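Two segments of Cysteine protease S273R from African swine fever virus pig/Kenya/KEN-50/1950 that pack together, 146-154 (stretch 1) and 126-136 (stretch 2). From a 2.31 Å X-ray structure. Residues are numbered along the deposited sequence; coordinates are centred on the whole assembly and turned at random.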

# COMPACT_ATOMS: atom_id res chain seq x y z
N VAL B 146 9.49 -12.52 -7.79
CA VAL B 146 8.64 -11.37 -8.07
C VAL B 146 9.52 -10.15 -8.28
O VAL B 146 10.49 -9.92 -7.54
CB VAL B 146 7.63 -11.13 -6.93
CG1 VAL B 146 7.16 -9.68 -6.90
CG2 VAL B 146 6.43 -12.06 -7.07
N LYS B 147 9.20 -9.36 -9.31
CA LYS B 147 9.79 -8.05 -9.53
C LYS B 147 8.68 -7.01 -9.54
O LYS B 147 7.76 -7.09 -10.36
CB LYS B 147 10.58 -8.00 -10.84
CG LYS B 147 11.70 -9.02 -10.91
CD LYS B 147 12.91 -8.49 -11.68
CE LYS B 147 12.53 -8.03 -13.07
NZ LYS B 147 13.62 -8.29 -14.05
N ARG B 148 8.77 -6.04 -8.63
CA ARG B 148 7.72 -5.05 -8.46
C ARG B 148 8.33 -3.81 -7.82
O ARG B 148 9.31 -3.93 -7.07
CB ARG B 148 6.58 -5.59 -7.60
CG ARG B 148 6.99 -5.93 -6.18
CD ARG B 148 5.86 -6.57 -5.39
NE ARG B 148 6.19 -6.70 -3.98
CZ ARG B 148 5.40 -7.28 -3.08
NH1 ARG B 148 4.24 -7.80 -3.44
NH2 ARG B 148 5.79 -7.35 -1.81
N PRO B 149 7.79 -2.62 -8.10
CA PRO B 149 8.32 -1.41 -7.47
C PRO B 149 8.02 -1.38 -5.98
O PRO B 149 6.87 -1.53 -5.56
CB PRO B 149 7.60 -0.28 -8.21
CG PRO B 149 6.35 -0.91 -8.72
CD PRO B 149 6.71 -2.33 -9.05
N CYS B 150 9.06 -1.19 -5.18
CA CYS B 150 8.97 -1.18 -3.73
C CYS B 150 9.55 0.12 -3.19
O CYS B 150 10.65 0.52 -3.59
CB CYS B 150 9.70 -2.38 -3.11
SG CYS B 150 9.10 -3.99 -3.66
N ASN B 151 8.80 0.78 -2.30
CA ASN B 151 9.28 1.98 -1.62
C ASN B 151 9.61 1.71 -0.15
O ASN B 151 9.82 2.67 0.61
CB ASN B 151 8.25 3.11 -1.74
CG ASN B 151 6.85 2.69 -1.29
OD1 ASN B 151 6.67 1.67 -0.64
ND2 ASN B 151 5.86 3.50 -1.64
N THR B 152 9.65 0.45 0.26
CA THR B 152 10.12 0.07 1.59
C THR B 152 11.01 -1.16 1.47
O THR B 152 10.76 -2.04 0.64
CB THR B 152 8.97 -0.21 2.57
OG1 THR B 152 8.00 -1.06 1.95
CG2 THR B 152 8.30 1.08 3.00
N PHE B 153 12.03 -1.21 2.31
CA PHE B 153 13.00 -2.30 2.33
C PHE B 153 13.20 -2.75 3.77
O PHE B 153 13.35 -1.92 4.67
CB PHE B 153 14.33 -1.86 1.71
CG PHE B 153 15.40 -2.92 1.72
CD1 PHE B 153 16.29 -3.02 2.78
CD2 PHE B 153 15.51 -3.82 0.68
CE1 PHE B 153 17.27 -3.99 2.80
CE2 PHE B 153 16.49 -4.80 0.69
CZ PHE B 153 17.37 -4.88 1.75
N GLY B 154 13.20 -4.06 3.98
CA GLY B 154 13.34 -4.60 5.32
C GLY B 154 14.24 -5.81 5.41
O GLY B 154 14.21 -6.68 4.54
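Stretch 2, residues 126-136: QVDMVKVYKGE

The most unusual feature of this contact is how closely the two backbones meet at Gly135, whose CA lies 3.6 Å from the CA of Pro149. Gly135 leaves the helix that begins at Met129 with positive phi (82/41), in a Schellman motif: Glu136 N bonds back to Lys131 O at 2.7 Å, and Gly135 N to Val132 O at 3.3 Å, a weak bond. Glycine suits this place twice over. At these angles a CB would jam against the preceding carbonyl oxygen, and it would also lie 2.8 Å from Pro149 N, a clash. Its absence lets Gly135 CA approach Arg148 O to 3.3 Å in a CA-H...O contact.

Stretch 1 is largely extended, with Asn151 (psi 11°) breaking the run before the strand starts at Thr152. As it advances from Lys147 to Phe153, its partners step back from Glu136 to Val127, so the two chains run in broadly opposite senses. At the C-terminal turn, Cys150 N donates to Val132 O (3.2 Å, 160°), a carbonyl whose usual i+4 donor, Glu136 N, has turned to Lys131 O, leaving only the weak bond from Gly135 N within its own stretch. Next to it, Cys150 O receives the CA-H of Tyr133, with Tyr133 CA 3.2 Å away. The O of water 1 lies 3.2 Å from Val132 O and 3.0 Å from Arg148 O.

Cys150, small and buried, places CB 4.0 Å from Val132 CG1, while Pro149 CB rests 3.6 Å from Tyr133 O. Farther along, Phe153 points toward the helix start. The selenomethionine Met129 sets its CE over one face of that ring, 3.9 Å from the centroid of Phe153. Val127 CG2 adds an apolar contact at 4.3 Å from Phe153 CE2. At the exposed end, the aliphatic part of Lys147 covers backbone, its CD 3.8 Å from Glu136 C.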

# COMPACT_ATOMS: atom_id res chain seq x y z
N GLN B 126 24.53 -8.27 -5.61
CA GLN B 126 24.07 -7.45 -4.51
C GLN B 126 22.74 -6.80 -4.85
O GLN B 126 22.30 -6.79 -6.01
CB GLN B 126 25.10 -6.37 -4.16
CG GLN B 126 26.45 -6.91 -3.74
CD GLN B 126 27.49 -5.82 -3.63
OE1 GLN B 126 27.34 -4.74 -4.20
NE2 GLN B 126 28.56 -6.09 -2.88
N VAL B 127 22.09 -6.25 -3.83
CA VAL B 127 20.85 -5.53 -4.03
C VAL B 127 21.17 -4.09 -4.39
O VAL B 127 22.13 -3.49 -3.88
CB VAL B 127 19.96 -5.62 -2.77
CG1 VAL B 127 20.52 -4.77 -1.63
CG2 VAL B 127 18.53 -5.22 -3.09
N ASP B 128 20.39 -3.53 -5.32
CA ASP B 128 20.52 -2.14 -5.73
C ASP B 128 19.23 -1.43 -5.35
O ASP B 128 18.18 -1.69 -5.94
CB ASP B 128 20.80 -2.04 -7.23
CG ASP B 128 21.25 -0.65 -7.66
OD1 ASP B 128 20.84 0.34 -7.02
OD2 ASP B 128 22.01 -0.55 -8.65
N MSE B 129 19.31 -0.54 -4.37
CA MSE B 129 18.13 0.10 -3.80
C MSE B 129 17.37 0.92 -4.84
O MSE B 129 16.15 1.07 -4.74
CB MSE B 129 18.52 0.99 -2.61
CG MSE B 129 17.42 1.14 -1.57
SE MSE B 129 16.81 -0.58 -0.90
CE MSE B 129 18.50 -1.27 -0.23
N VAL B 130 18.09 1.45 -5.83
CA VAL B 130 17.43 2.14 -6.93
C VAL B 130 16.64 1.15 -7.78
O VAL B 130 15.49 1.42 -8.16
CB VAL B 130 18.46 2.91 -7.77
CG1 VAL B 130 17.79 3.53 -8.99
CG2 VAL B 130 19.13 3.99 -6.93
N LYS B 131 17.24 0.00 -8.10
CA LYS B 131 16.51 -1.02 -8.84
C LYS B 131 15.36 -1.58 -8.01
O LYS B 131 14.35 -2.02 -8.57
CB LYS B 131 17.46 -2.14 -9.27
CG LYS B 131 18.63 -1.68 -10.13
CD LYS B 131 19.58 -2.84 -10.44
CE LYS B 131 19.15 -3.61 -11.67
NZ LYS B 131 19.49 -2.88 -12.92
N VAL B 132 15.50 -1.58 -6.68
CA VAL B 132 14.39 -1.97 -5.81
C VAL B 132 13.24 -0.99 -5.97
O VAL B 132 12.07 -1.38 -6.09
CB VAL B 132 14.86 -2.06 -4.35
CG1 VAL B 132 13.67 -2.23 -3.41
CG2 VAL B 132 15.83 -3.21 -4.18
N TYR B 133 13.55 0.31 -5.96
CA TYR B 133 12.52 1.33 -6.10
C TYR B 133 11.87 1.28 -7.48
O TYR B 133 10.66 1.49 -7.61
CB TYR B 133 13.11 2.71 -5.83
CG TYR B 133 12.09 3.82 -5.75
CD1 TYR B 133 11.48 4.14 -4.54
CD2 TYR B 133 11.74 4.56 -6.88
CE1 TYR B 133 10.55 5.16 -4.47
CE2 TYR B 133 10.81 5.57 -6.81
CZ TYR B 133 10.22 5.87 -5.60
OH TYR B 133 9.30 6.89 -5.54
N LYS B 134 12.66 1.00 -8.52
CA LYS B 134 12.15 0.96 -9.88
C LYS B 134 11.44 -0.34 -10.22
O LYS B 134 10.79 -0.42 -11.27
CB LYS B 134 13.29 1.19 -10.87
CG LYS B 134 13.76 2.63 -10.97
CD LYS B 134 14.87 2.77 -12.00
CE LYS B 134 14.87 4.16 -12.63
NZ LYS B 134 15.00 5.23 -11.61
N GLY B 135 11.53 -1.35 -9.36
CA GLY B 135 10.90 -2.63 -9.64
C GLY B 135 11.71 -3.52 -10.55
O GLY B 135 11.14 -4.17 -11.44
N GLU B 136 13.03 -3.58 -10.36
CA GLU B 136 13.90 -4.37 -11.21
C GLU B 136 14.75 -5.36 -10.42
O GLU B 136 15.71 -5.92 -10.97
CB GLU B 136 14.80 -3.45 -12.05
CG GLU B 136 14.03 -2.42 -12.87
CD GLU B 136 14.94 -1.47 -13.61
OE1 GLU B 136 16.17 -1.56 -13.43
OE2 GLU B 136 14.42 -0.62 -14.38
O HOH W 1 12.24 -4.36 -7.12
O HOH W 2 8.53 -4.29 -12.01